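Local coordinates for inositol monophosphatase family protein (PDB 5J16) that probably hydrolyses myo-inositol monophosphates to inositol and phosphate in a metal-dependent reaction, here holding D-myo-inositol-1-phosphate on two calcium ions, at residues 52-57 with 90-95; 157-162 with 203-208; 69-74 with 213-218; 108-113 with 120-125. One frame throughout, in Å; residues are numbered along the deposited sequence.

Interaction 1: 52-57 with 90-95; sequences ATEDFI and VDPIDG. With CA (calcium ion), chain E; CA (calcium ion), chain F; IPD (D-myo-inositol-1-phosphate), chain G.
Glu54 crosses the ring of Pro92 obliquely: Glu54 CB rests against Pro92 CG, and Glu54 OE1 comes within 3.2 Å of Pro92 CD. Glu54 CG sits anti to its backbone N (chi1 -169°) and the chain runs on extended, which carries the carboxylate past the proline. There it is held from elsewhere, OE1 by the backbone N of Glu74 and OE2 by ND1 of His76. One residue earlier in the helix, Thr53 sets its methyl CG2 3.9 Å from Pro92 CB, while its OG1 bonds back to the carbonyl of Val49. A turn further on, Ile57 CG2 meets Val90 CG1 at 4.2 Å. Helix 48-64 thus backs the segment Asp91-Pro92-Ile93-Asp94-Gly95, the DPIDG form of the metal-binding signature of the inositol monophosphatase family. At Pro92 the chain turns a corner; the side chain of Pro92 sets out toward the helix and that of Asp91 away from it. Asp91 bridges the two calcium ions, OD2 binding one at 2.2 Å and OD1 the other at 2.4 Å. Asp94 OD1 joins the first ion and also accepts a hydrogen bond from O2 of the inositol phosphate; the carbonyl O of Ile93 binds the second. Phosphate O9 spans both ions, and Gly95 N, at the N-cap position, donates to phosphate O8 at 2.7 Å. Asp216 and Glu73 each add a carboxylate oxygen to one of the ions.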
loop_
_atom_site.group_PDB
_atom_site.type_symbol
_atom_site.label_atom_id
_atom_site.label_comp_id
_atom_site.label_asym_id
_atom_site.label_seq_id
_atom_site.Cartn_x
_atom_site.Cartn_y
_atom_site.Cartn_z
ATOM N N ALA A 52 -1.655 26.291 2.849
ATOM C CA ALA A 52 -0.400 26.957 3.143
ATOM C C ALA A 52 0.617 26.638 2.070
ATOM O O ALA A 52 1.070 27.553 1.370
ATOM C CB ALA A 52 0.125 26.542 4.507
ATOM N N THR A 53 0.949 25.341 1.940
ATOM C CA THR A 53 1.838 24.821 0.887
ATOM C C THR A 53 1.446 25.230 -0.536
ATOM O O THR A 53 2.310 25.609 -1.306
ATOM C CB THR A 53 1.945 23.292 0.934
ATOM O OG1 THR A 53 2.290 22.876 2.264
ATOM C CG2 THR A 53 2.991 22.772 -0.042
ATOM N N GLU A 54 0.173 25.190 -0.886
ATOM C CA GLU A 54 -0.228 25.618 -2.249
ATOM C C GLU A 54 0.074 27.101 -2.486
ATOM O O GLU A 54 0.614 27.453 -3.534
ATOM C CB GLU A 54 -1.712 25.331 -2.590
ATOM C CG GLU A 54 -1.958 25.542 -4.076
ATOM C CD GLU A 54 -3.154 24.829 -4.683
ATOM O OE1 GLU A 54 -3.395 23.603 -4.445
ATOM O OE2 GLU A 54 -3.845 25.531 -5.460
ATOM N N ASP A 55 -0.276 27.946 -1.509
ATOM C CA ASP A 55 -0.005 29.389 -1.559
ATOM C C ASP A 55 1.486 29.696 -1.639
ATOM O O ASP A 55 1.911 30.533 -2.439
ATOM C CB ASP A 55 -0.623 30.097 -0.352
ATOM C CG ASP A 55 -2.136 30.168 -0.437
ATOM O OD1 ASP A 55 -2.703 29.908 -1.534
ATOM O OD2 ASP A 55 -2.764 30.481 0.596
ATOM N N PHE A 56 2.280 29.009 -0.830
ATOM C CA PHE A 56 3.717 29.112 -0.962
ATOM C C PHE A 56 4.185 28.865 -2.400
ATOM O O PHE A 56 4.930 29.660 -2.930
ATOM C CB PHE A 56 4.412 28.148 0.010
ATOM C CG PHE A 56 5.904 28.062 -0.188
ATOM C CD1 PHE A 56 6.724 29.155 0.128
ATOM C CD2 PHE A 56 6.485 26.923 -0.697
ATOM C CE1 PHE A 56 8.103 29.084 -0.041
ATOM C CE2 PHE A 56 7.847 26.853 -0.902
ATOM C CZ PHE A 56 8.663 27.922 -0.554
ATOM N N ILE A 57 3.757 27.760 -3.016
ATOM C CA ILE A 57 4.202 27.352 -4.370
ATOM C C ILE A 57 3.704 28.323 -5.441
ATOM O O ILE A 57 4.481 28.742 -6.312
ATOM C CB ILE A 57 3.763 25.884 -4.706
ATOM C CG1 ILE A 57 4.516 24.898 -3.790
ATOM C CG2 ILE A 57 4.041 25.518 -6.166
ATOM C CD1 ILE A 57 3.905 23.517 -3.666
ATOM N N VAL A 90 -0.204 21.576 -9.961
ATOM C CA VAL A 90 0.259 21.207 -8.657
ATOM C C VAL A 90 -0.827 20.642 -7.761
ATOM O O VAL A 90 -1.943 21.101 -7.707
ATOM C CB VAL A 90 1.176 22.293 -7.959
ATOM C CG1 VAL A 90 1.590 23.441 -8.878
ATOM C CG2 VAL A 90 0.683 22.772 -6.588
ATOM N N ASP A 91 -0.436 19.577 -7.084
ATOM C CA ASP A 91 -1.160 19.007 -5.975
ATOM C C ASP A 91 -0.170 19.171 -4.850
ATOM O O ASP A 91 0.885 18.554 -4.870
ATOM C CB ASP A 91 -1.474 17.526 -6.238
ATOM C CG ASP A 91 -2.512 16.970 -5.299
ATOM O OD1 ASP A 91 -2.765 17.592 -4.256
ATOM O OD2 ASP A 91 -3.048 15.877 -5.619
ATOM N N PRO A 92 -0.463 20.064 -3.909
ATOM C CA PRO A 92 0.474 20.303 -2.794
ATOM C C PRO A 92 0.593 19.143 -1.805
ATOM O O PRO A 92 1.662 18.967 -1.246
ATOM C CB PRO A 92 -0.107 21.545 -2.117
ATOM C CG PRO A 92 -1.561 21.505 -2.460
ATOM C CD PRO A 92 -1.590 21.016 -3.884
ATOM N N ILE A 93 -0.482 18.386 -1.558
ATOM C CA ILE A 93 -0.405 17.127 -0.771
ATOM C C ILE A 93 -1.332 16.129 -1.449
ATOM O O ILE A 93 -2.545 16.222 -1.291
ATOM C CB ILE A 93 -0.838 17.261 0.736
ATOM C CG1 ILE A 93 0.219 18.006 1.574
ATOM C CG2 ILE A 93 -1.033 15.893 1.392
ATOM C CD1 ILE A 93 -0.046 19.481 1.754
ATOM N N ASP A 94 -0.745 15.196 -2.210
ATOM C CA ASP A 94 -1.468 14.079 -2.743
ATOM C C ASP A 94 -1.382 12.974 -1.717
ATOM O O ASP A 94 -0.308 12.568 -1.350
ATOM C CB ASP A 94 -0.926 13.630 -4.090
ATOM C CG ASP A 94 -1.840 12.586 -4.775
ATOM O OD1 ASP A 94 -3.073 12.836 -4.889
ATOM O OD2 ASP A 94 -1.340 11.504 -5.150
ATOM N N GLY A 95 -2.538 12.468 -1.321
ATOM C CA GLY A 95 -2.681 11.559 -0.224
ATOM C C GLY A 95 -2.913 12.261 1.093
ATOM O O GLY A 95 -2.175 12.005 2.053
HETATM CA CA CA E . -4.708 14.535 -5.032
HETATM CA CA CA F . -4.372 17.469 -2.434
HETATM C C1 IPD G . -6.558 11.704 -3.733
HETATM C C2 IPD G . -5.453 10.661 -3.749
HETATM C C3 IPD G . -6.153 9.282 -3.581
HETATM C C4 IPD G . -7.079 8.971 -4.757
HETATM C C5 IPD G . -8.146 10.057 -4.931
HETATM C C6 IPD G . -7.498 11.499 -4.967
HETATM P P1 IPD G . -5.949 13.965 -2.346
HETATM O O1 IPD G . -6.059 13.030 -3.722
HETATM O O2 IPD G . -4.698 10.722 -4.992
HETATM O O3 IPD G . -5.241 8.221 -3.427
HETATM O O4 IPD G . -7.784 7.790 -4.479
HETATM O O5 IPD G . -8.829 9.745 -6.155
HETATM O O6 IPD G . -8.510 12.470 -4.915
HETATM O O7 IPD G . -7.257 14.466 -1.796
HETATM O O8 IPD G . -5.173 13.044 -1.246
HETATM O O9 IPD G . -4.907 15.152 -2.798
HETATM O O HOH W 1 -6.659 15.797 -5.699
#

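Interaction 2: 157-162 with 203-208; sequences QSIIGI and NLEAYM
Glu205 swings CG anti to its carbonyl carbon (chi1 -72°) and then bends at chi2 (74°), which folds the carboxylate back onto the start of the neighbouring strand. OE1 accepts the N-H of Ile159 at 2.6 Å, on its anti side and 28° out of the carboxylate plane. The backbone N of Glu205 in turn donates to Ile159 O at 3.1 Å, so one residue grips both polar atoms of the other. The CB of Glu205 also lies against Ser158 OG, whose hydroxyl is bonded to Asn154 and Ser153. Beyond this the strands run parallel: Gly161 N donates to Ala206 O at 2.7 Å, and Met208 N to Gly161 O at 2.9 Å. Gly161 leaves room for Leu204 CD1, 3.9 Å from its CA, and for the ring of Tyr207. On the other face, Ile160 CG2 meets Ala206 CB. Further along, Ile162 CD1 touches Met208 CG at 4.0 Å. Glu205 OE2 is held by His101 of the second subunit. In the five-stranded mixed sheet these strands lie between 185-187 and 245-251, with helices 172-182 and 252-263 against the Ile160-Ala206 face and helix 192-200 against Leu204 and Tyr207.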
loop_
_atom_site.group_PDB
_atom_site.type_symbol
_atom_site.label_atom_id
_atom_site.label_comp_id
_atom_site.label_asym_id
_atom_site.label_seq_id
_atom_site.Cartn_x
_atom_site.Cartn_y
_atom_site.Cartn_z
ATOM N N GLN A 157 0.494 -12.406 -14.497
ATOM C CA GLN A 157 1.707 -12.299 -13.651
ATOM C C GLN A 157 1.998 -10.841 -13.203
ATOM O O GLN A 157 3.148 -10.449 -13.039
ATOM C CB GLN A 157 2.937 -12.987 -14.323
ATOM C CG GLN A 157 3.223 -14.445 -13.877
ATOM C CD GLN A 157 3.322 -14.709 -12.325
ATOM O OE1 GLN A 157 2.859 -15.754 -11.822
ATOM N NE2 GLN A 157 3.920 -13.772 -11.575
ATOM N N SER A 158 0.934 -10.062 -12.982
ATOM C CA SER A 158 1.045 -8.629 -12.713
ATOM C C SER A 158 0.345 -8.281 -11.382
ATOM O O SER A 158 -0.748 -8.738 -11.119
ATOM C CB SER A 158 0.404 -7.814 -13.855
ATOM O OG SER A 158 1.162 -7.801 -15.048
ATOM N N ILE A 159 0.982 -7.446 -10.574
ATOM C CA ILE A 159 0.380 -6.811 -9.376
ATOM C C ILE A 159 -0.236 -5.510 -9.884
ATOM O O ILE A 159 0.481 -4.706 -10.502
ATOM C CB ILE A 159 1.444 -6.458 -8.278
ATOM C CG1 ILE A 159 2.430 -7.591 -8.007
ATOM C CG2 ILE A 159 0.780 -6.132 -6.961
ATOM C CD1 ILE A 159 1.796 -8.903 -7.626
ATOM N N ILE A 160 -1.534 -5.301 -9.657
ATOM C CA ILE A 160 -2.205 -4.063 -10.123
ATOM C C ILE A 160 -2.619 -3.158 -8.973
ATOM O O ILE A 160 -2.993 -3.644 -7.903
ATOM C CB ILE A 160 -3.460 -4.314 -10.989
ATOM C CG1 ILE A 160 -4.484 -5.180 -10.265
ATOM C CG2 ILE A 160 -3.051 -4.916 -12.324
ATOM C CD1 ILE A 160 -5.667 -5.570 -11.121
ATOM N N GLY A 161 -2.542 -1.847 -9.207
ATOM C CA GLY A 161 -2.958 -0.848 -8.241
ATOM C C GLY A 161 -4.419 -0.555 -8.462
ATOM O O GLY A 161 -4.789 -0.009 -9.496
ATOM N N ILE A 162 -5.261 -0.922 -7.497
ATOM C CA ILE A 162 -6.652 -0.529 -7.512
ATOM C C ILE A 162 -7.316 -0.563 -6.160
ATOM O O ILE A 162 -7.276 -1.550 -5.450
ATOM C CB ILE A 162 -7.449 -1.435 -8.463
ATOM C CG1 ILE A 162 -8.850 -0.884 -8.686
ATOM C CG2 ILE A 162 -7.461 -2.880 -7.991
ATOM C CD1 ILE A 162 -9.617 -1.717 -9.698
ATOM N N ASN A 203 7.322 -1.090 -9.289
ATOM C CA ASN A 203 6.683 -1.676 -8.093
ATOM C C ASN A 203 5.276 -2.216 -8.323
ATOM O O ASN A 203 4.833 -3.103 -7.608
ATOM C CB ASN A 203 6.599 -0.648 -6.966
ATOM C CG ASN A 203 7.545 -0.958 -5.831
ATOM O OD1 ASN A 203 8.758 -1.225 -6.028
ATOM N ND2 ASN A 203 7.000 -0.914 -4.614
ATOM N N LEU A 204 4.558 -1.604 -9.246
ATOM C CA LEU A 204 3.310 -2.134 -9.745
ATOM C C LEU A 204 3.431 -2.228 -11.266
ATOM O O LEU A 204 4.036 -1.365 -11.917
ATOM C CB LEU A 204 2.149 -1.185 -9.398
ATOM C CG LEU A 204 1.798 -0.962 -7.919
ATOM C CD1 LEU A 204 0.817 0.178 -7.800
ATOM C CD2 LEU A 204 1.213 -2.245 -7.354
ATOM N N GLU A 205 2.834 -3.263 -11.835
ATOM C CA GLU A 205 2.790 -3.403 -13.287
ATOM C C GLU A 205 1.718 -2.463 -13.890
ATOM O O GLU A 205 1.952 -1.886 -14.966
ATOM C CB GLU A 205 2.625 -4.881 -13.704
ATOM C CG GLU A 205 3.869 -5.759 -13.486
ATOM C CD GLU A 205 4.173 -6.140 -12.030
ATOM O OE1 GLU A 205 3.250 -6.245 -11.211
ATOM O OE2 GLU A 205 5.354 -6.366 -11.678
ATOM N N ALA A 206 0.599 -2.257 -13.188
ATOM C CA ALA A 206 -0.458 -1.346 -13.654
ATOM C C ALA A 206 -1.182 -0.642 -12.495
ATOM O O ALA A 206 -1.036 -1.049 -11.362
ATOM C CB ALA A 206 -1.450 -2.085 -14.544
ATOM N N TYR A 207 -1.939 0.415 -12.790
ATOM C CA TYR A 207 -2.739 1.133 -11.795
ATOM C C TYR A 207 -3.947 1.699 -12.483
ATOM O O TYR A 207 -3.869 2.068 -13.645
ATOM C CB TYR A 207 -1.927 2.248 -11.169
ATOM C CG TYR A 207 -2.736 3.354 -10.482
ATOM C CD1 TYR A 207 -3.492 3.104 -9.341
ATOM C CD2 TYR A 207 -2.730 4.641 -10.972
ATOM C CE1 TYR A 207 -4.213 4.118 -8.709
ATOM C CE2 TYR A 207 -3.456 5.650 -10.364
ATOM C CZ TYR A 207 -4.190 5.397 -9.232
ATOM O OH TYR A 207 -4.877 6.448 -8.649
ATOM N N MET A 208 -5.095 1.724 -11.808
ATOM C CA MET A 208 -6.295 2.211 -12.476
ATOM C C MET A 208 -7.353 2.829 -11.564
ATOM O O MET A 208 -7.469 2.465 -10.433
ATOM C CB MET A 208 -6.900 1.111 -13.348
ATOM C CG MET A 208 -7.549 -0.024 -12.613
ATOM S SD MET A 208 -7.542 -1.542 -13.621
ATOM C CE MET A 208 -5.794 -1.848 -13.682
#

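Interaction 3: 69-74 with 213-218; sequences QVLGEE and QPWDFA. With CA (calcium ion), chain E; CA (calcium ion), chain F.
The two-metal site is approached here from two directions, by the end of strand 69-72 and by the start of helix 214-225, with the indole of Trp215 filling the join. Its CG occupies the position between the backbone N and the carbonyl carbon (chi1 43°), which turns the ring toward the strand. Glu73 CB lies over one face of the five-membered ring, modelled too close for the CH-pi distance to be trusted, and the carbonyl of Gly72 lies over the same face further along, Gly72 O 3.9 Å from Trp215 CZ3. The CB of Gln213 packs on the opposite face. At the rim, near the ring plane, Leu71 CD1 meets Trp215 CZ3 at 4.0 Å, while Leu71 CD2 reaches Pro214 CB at 4.2 Å. A water also lies in the plane: it donates to Glu73 OE1 at 2.9 Å, weakly accepts from Trp215 NE1, and binds a calcium ion at 2.4 Å. That ion also takes Asp216 OD2 at 2.1 Å; Glu73 OE1 binds the other at 2.2 Å. Asp216 OD1 accepts the backbone N of Gln213, which steadies the carboxylate at the helix start. The remaining protein ligands come from segment 90-95. A glutamate after an early strand and an aspartate following tryptophan at a helix start are typical metal ligands of the inositol monophosphatase family.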
loop_
_atom_site.group_PDB
_atom_site.type_symbol
_atom_site.label_atom_id
_atom_site.label_comp_id
_atom_site.label_asym_id
_atom_site.label_seq_id
_atom_site.Cartn_x
_atom_site.Cartn_y
_atom_site.Cartn_z
ATOM N N GLN A 69 1.198 30.411 -15.469
ATOM C CA GLN A 69 -0.079 30.116 -14.841
ATOM C C GLN A 69 0.058 28.848 -13.990
ATOM O O GLN A 69 0.928 27.982 -14.254
ATOM C CB GLN A 69 -1.145 29.921 -15.894
ATOM C CG GLN A 69 -1.425 31.105 -16.808
ATOM C CD GLN A 69 -2.688 30.842 -17.627
ATOM O OE1 GLN A 69 -3.752 31.342 -17.282
ATOM N NE2 GLN A 69 -2.586 30.008 -18.678
ATOM N N VAL A 70 -0.813 28.749 -12.995
ATOM C CA VAL A 70 -0.779 27.684 -12.004
ATOM C C VAL A 70 -2.151 27.009 -11.850
ATOM O O VAL A 70 -3.121 27.635 -11.422
ATOM C CB VAL A 70 -0.307 28.245 -10.656
ATOM C CG1 VAL A 70 -0.288 27.163 -9.570
ATOM C CG2 VAL A 70 1.072 28.905 -10.811
ATOM N N LEU A 71 -2.226 25.729 -12.220
ATOM C CA LEU A 71 -3.447 24.926 -12.067
ATOM C C LEU A 71 -3.317 24.125 -10.792
ATOM O O LEU A 71 -2.547 23.174 -10.751
ATOM C CB LEU A 71 -3.619 23.992 -13.263
ATOM C CG LEU A 71 -4.837 23.070 -13.325
ATOM C CD1 LEU A 71 -6.177 23.785 -13.142
ATOM C CD2 LEU A 71 -4.815 22.362 -14.665
ATOM N N GLY A 72 -4.054 24.522 -9.755
ATOM C CA GLY A 72 -3.973 23.891 -8.442
ATOM C C GLY A 72 -5.294 23.353 -7.945
ATOM O O GLY A 72 -6.352 23.850 -8.339
ATOM N N GLU A 73 -5.239 22.355 -7.051
ATOM C CA GLU A 73 -6.470 21.747 -6.531
ATOM C C GLU A 73 -7.184 22.655 -5.561
ATOM O O GLU A 73 -8.381 22.899 -5.720
ATOM C CB GLU A 73 -6.246 20.336 -5.968
ATOM C CG GLU A 73 -6.091 20.107 -4.469
ATOM C CD GLU A 73 -6.808 18.846 -4.042
ATOM O OE1 GLU A 73 -6.112 17.865 -3.712
ATOM O OE2 GLU A 73 -8.062 18.844 -4.071
ATOM N N GLU A 74 -6.435 23.199 -4.597
ATOM C CA GLU A 74 -6.988 24.116 -3.578
ATOM C C GLU A 74 -7.205 25.553 -4.123
ATOM O O GLU A 74 -7.075 26.532 -3.378
ATOM C CB GLU A 74 -6.140 24.097 -2.275
ATOM C CG GLU A 74 -6.764 23.326 -1.112
ATOM C CD GLU A 74 -6.749 21.817 -1.297
ATOM O OE1 GLU A 74 -5.675 21.259 -1.609
ATOM O OE2 GLU A 74 -7.807 21.178 -1.099
ATOM N N GLN A 213 -8.032 14.079 -11.112
ATOM C CA GLN A 213 -7.862 15.424 -11.658
ATOM C C GLN A 213 -6.451 15.598 -12.289
ATOM O O GLN A 213 -5.514 14.820 -11.957
ATOM C CB GLN A 213 -8.100 16.445 -10.572
ATOM C CG GLN A 213 -9.538 16.492 -10.037
ATOM C CD GLN A 213 -10.561 17.105 -10.996
ATOM O OE1 GLN A 213 -11.718 16.710 -10.965
ATOM N NE2 GLN A 213 -10.146 18.036 -11.863
ATOM N N PRO A 214 -6.294 16.577 -13.226
ATOM C CA PRO A 214 -4.983 16.827 -13.810
ATOM C C PRO A 214 -3.831 16.972 -12.798
ATOM O O PRO A 214 -2.733 16.533 -13.086
ATOM C CB PRO A 214 -5.176 18.156 -14.549
ATOM C CG PRO A 214 -6.611 18.238 -14.844
ATOM C CD PRO A 214 -7.254 17.617 -13.630
ATOM N N TRP A 215 -4.066 17.606 -11.650
ATOM C CA TRP A 215 -3.002 17.755 -10.616
ATOM C C TRP A 215 -2.518 16.418 -10.013
ATOM O O TRP A 215 -1.383 16.327 -9.523
ATOM C CB TRP A 215 -3.380 18.764 -9.518
ATOM C CG TRP A 215 -4.796 18.666 -8.996
ATOM C CD1 TRP A 215 -5.247 17.832 -8.026
ATOM C CD2 TRP A 215 -5.935 19.424 -9.441
ATOM N NE1 TRP A 215 -6.599 18.000 -7.839
ATOM C CE2 TRP A 215 -7.052 18.978 -8.685
ATOM C CE3 TRP A 215 -6.129 20.416 -10.430
ATOM C CZ2 TRP A 215 -8.355 19.508 -8.862
ATOM C CZ3 TRP A 215 -7.417 20.934 -10.626
ATOM C CH2 TRP A 215 -8.516 20.482 -9.840
ATOM N N ASP A 216 -3.358 15.396 -10.054
ATOM C CA ASP A 216 -2.987 14.062 -9.532
ATOM C C ASP A 216 -2.053 13.296 -10.481
ATOM O O ASP A 216 -1.249 12.477 -10.025
ATOM C CB ASP A 216 -4.244 13.176 -9.255
ATOM C CG ASP A 216 -5.170 13.733 -8.142
ATOM O OD1 ASP A 216 -6.441 13.664 -8.340
ATOM O OD2 ASP A 216 -4.640 14.211 -7.087
ATOM N N PHE A 217 -2.167 13.514 -11.784
ATOM C CA PHE A 217 -1.330 12.749 -12.719
ATOM C C PHE A 217 -0.305 13.565 -13.480
ATOM O O PHE A 217 0.616 12.973 -14.055
ATOM C CB PHE A 217 -2.159 11.908 -13.711
ATOM C CG PHE A 217 -3.150 12.693 -14.553
ATOM C CD1 PHE A 217 -2.741 13.351 -15.711
ATOM C CD2 PHE A 217 -4.485 12.709 -14.233
ATOM C CE1 PHE A 217 -3.634 14.060 -16.492
ATOM C CE2 PHE A 217 -5.387 13.392 -15.009
ATOM C CZ PHE A 217 -4.963 14.068 -16.146
ATOM N N ALA A 218 -0.457 14.895 -13.519
ATOM C CA ALA A 218 0.387 15.704 -14.366
ATOM C C ALA A 218 1.882 15.448 -14.173
ATOM O O ALA A 218 2.605 15.253 -15.148
ATOM C CB ALA A 218 0.067 17.168 -14.199
HETATM CA CA CA E . -4.708 14.535 -5.032
HETATM CA CA CA F . -4.372 17.469 -2.434
HETATM O O HOH W 1 -6.659 15.797 -5.699
#

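Interaction 4: 108-113 with 120-125; sequences ISIGIY and AGFVYD
Strands 107-114 and 117-125 form an antiparallel hairpin, their axes 4.8 Å apart here and their directions at 177°, with hydrogen-bonded pairs Ile108-Tyr124, Ile110-Phe122 and Ile112-Ala120. Each pair is tied twice; the central one has Ile110 N to Phe122 O and Phe122 N to Ile110 O, both 2.8 Å, the first nearly straight at 174°. Between them, Ser109-Val123 and Gly111-Gly121 are non-hydrogen-bonded pairs. Phe122, with CG anti to the carbonyl carbon (chi1 -56°), lies beside the isoleucine row: Phe122 CD2 is 4.4 Å from Ile110 CB, and Ile112 CD1 comes to the ring edge, 4.3 Å from Phe122 CE2. Ile108 CD1 likewise meets the edge of Tyr124, whose OH is bonded to Asp129. Helix 10-31 packs on this face, at Ile108, Ile112 and Phe122; helix 192-200 packs on Val123 across the sheet. With backbone polar groups paired between the strands, a face of isoleucines and aromatic rings, and a second with Val123, Ser109 and two glycines, the hairpin is suited to the buried middle of a layered fold.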
loop_
_atom_site.group_PDB
_atom_site.type_symbol
_atom_site.label_atom_id
_atom_site.label_comp_id
_atom_site.label_asym_id
_atom_site.label_seq_id
_atom_site.Cartn_x
_atom_site.Cartn_y
_atom_site.Cartn_z
ATOM N N ILE A 108 4.100 15.668 -2.756
ATOM C CA ILE A 108 3.886 16.904 -3.525
ATOM C C ILE A 108 4.031 16.510 -4.992
ATOM O O ILE A 108 5.016 15.862 -5.336
ATOM C CB ILE A 108 4.900 18.008 -3.196
ATOM C CG1 ILE A 108 4.867 18.300 -1.713
ATOM C CG2 ILE A 108 4.561 19.302 -3.954
ATOM C CD1 ILE A 108 5.936 19.242 -1.261
ATOM N N SER A 109 3.052 16.865 -5.837
ATOM C CA SER A 109 3.123 16.597 -7.301
ATOM C C SER A 109 3.144 17.904 -8.096
ATOM O O SER A 109 2.316 18.798 -7.854
ATOM C CB SER A 109 1.954 15.721 -7.766
ATOM O OG SER A 109 2.014 15.480 -9.185
ATOM N N ILE A 110 4.110 18.018 -9.006
ATOM C CA ILE A 110 4.233 19.157 -9.926
ATOM C C ILE A 110 4.575 18.709 -11.335
ATOM O O ILE A 110 5.507 17.958 -11.562
ATOM C CB ILE A 110 5.294 20.208 -9.496
ATOM C CG1 ILE A 110 4.958 20.782 -8.118
ATOM C CG2 ILE A 110 5.352 21.350 -10.517
ATOM C CD1 ILE A 110 5.971 21.764 -7.591
ATOM N N GLY A 111 3.788 19.208 -12.273
ATOM C CA GLY A 111 3.977 18.987 -13.704
ATOM C C GLY A 111 3.995 20.332 -14.378
ATOM O O GLY A 111 3.073 21.177 -14.175
ATOM N N ILE A 112 5.059 20.538 -15.144
ATOM C CA ILE A 112 5.217 21.731 -15.976
ATOM C C ILE A 112 5.027 21.387 -17.440
ATOM O O ILE A 112 5.690 20.506 -17.982
ATOM C CB ILE A 112 6.588 22.365 -15.781
ATOM C CG1 ILE A 112 6.726 22.765 -14.303
ATOM C CG2 ILE A 112 6.786 23.568 -16.701
ATOM C CD1 ILE A 112 8.165 23.047 -13.906
ATOM N N TYR A 113 4.066 22.067 -18.038
ATOM C CA TYR A 113 3.764 21.980 -19.449
ATOM C C TYR A 113 4.072 23.334 -20.033
ATOM O O TYR A 113 3.941 24.363 -19.352
ATOM C CB TYR A 113 2.294 21.675 -19.666
ATOM C CG TYR A 113 1.934 20.228 -19.459
ATOM C CD1 TYR A 113 1.345 19.505 -20.476
ATOM C CD2 TYR A 113 2.164 19.579 -18.230
ATOM C CE1 TYR A 113 1.004 18.194 -20.298
ATOM C CE2 TYR A 113 1.836 18.249 -18.057
ATOM C CZ TYR A 113 1.251 17.576 -19.111
ATOM O OH TYR A 113 0.891 16.273 -18.992
ATOM N N ALA A 120 8.384 18.857 -17.687
ATOM C CA ALA A 120 9.010 18.234 -16.521
ATOM C C ALA A 120 7.972 17.747 -15.524
ATOM O O ALA A 120 6.895 18.307 -15.407
ATOM C CB ALA A 120 9.962 19.215 -15.841
ATOM N N GLY A 121 8.321 16.690 -14.815
ATOM C CA GLY A 121 7.452 16.124 -13.806
ATOM C C GLY A 121 8.237 15.836 -12.549
ATOM O O GLY A 121 9.376 15.344 -12.615
ATOM N N PHE A 122 7.610 16.154 -11.419
ATOM C CA PHE A 122 8.156 15.960 -10.067
ATOM C C PHE A 122 7.095 15.362 -9.137
ATOM O O PHE A 122 5.980 15.875 -9.024
ATOM C CB PHE A 122 8.586 17.285 -9.430
ATOM C CG PHE A 122 9.587 18.087 -10.236
ATOM C CD1 PHE A 122 10.960 17.919 -10.043
ATOM C CD2 PHE A 122 9.150 19.040 -11.156
ATOM C CE1 PHE A 122 11.882 18.680 -10.772
ATOM C CE2 PHE A 122 10.066 19.812 -11.874
ATOM C CZ PHE A 122 11.439 19.623 -11.683
ATOM N N VAL A 123 7.482 14.302 -8.441
ATOM C CA VAL A 123 6.685 13.691 -7.398
ATOM C C VAL A 123 7.584 13.434 -6.214
ATOM O O VAL A 123 8.443 12.583 -6.277
ATOM C CB VAL A 123 6.040 12.353 -7.855
ATOM C CG1 VAL A 123 5.222 11.733 -6.727
ATOM C CG2 VAL A 123 5.165 12.591 -9.086
ATOM N N TYR A 124 7.347 14.151 -5.128
ATOM C CA TYR A 124 8.216 14.108 -3.970
ATOM C C TYR A 124 7.548 13.422 -2.799
ATOM O O TYR A 124 6.667 13.991 -2.171
ATOM C CB TYR A 124 8.600 15.530 -3.613
ATOM C CG TYR A 124 9.626 15.706 -2.511
ATOM C CD1 TYR A 124 10.729 14.876 -2.369
ATOM C CD2 TYR A 124 9.527 16.779 -1.660
ATOM C CE1 TYR A 124 11.650 15.069 -1.339
ATOM C CE2 TYR A 124 10.448 16.998 -0.664
ATOM C CZ TYR A 124 11.500 16.153 -0.501
ATOM O OH TYR A 124 12.361 16.463 0.522
ATOM N N ASP A 125 7.967 12.181 -2.526
ATOM C CA ASP A 125 7.633 11.487 -1.252
ATOM C C ASP A 125 8.322 12.212 -0.079
ATOM O O ASP A 125 9.478 11.955 0.219
ATOM C CB ASP A 125 8.077 10.030 -1.292
ATOM C CG ASP A 125 7.536 9.225 -0.124
ATOM O OD1 ASP A 125 7.240 9.832 0.919
ATOM O OD2 ASP A 125 7.360 8.009 -0.286
#

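How the interactions relate
Interactions 1, 3 and 4 cluster, with centres 10 to 11 Å apart, on the seven-stranded mixed sheet, where strands 69-72, 86-91, 107-114 and 117-125 lie side by side. Interactions 1 and 3 alternate along the chain and share both calcium ions and a water; Asp91 OD2 and Asp216 OD2 come within 2.7 Å as ligands of the same ion. Interactions 4 and then 2 both fall between the two segments of interaction 3, after interaction 1 has closed. The hairpin of interaction 4 adjoins strand 86-91. Interaction 2 stands apart, 21 to 27 Å away between centres, in the five-stranded sheet. Residues from distant parts of the chain thus build one metal site, while Tyr207 brings the second sheet near the bound inositol phosphate.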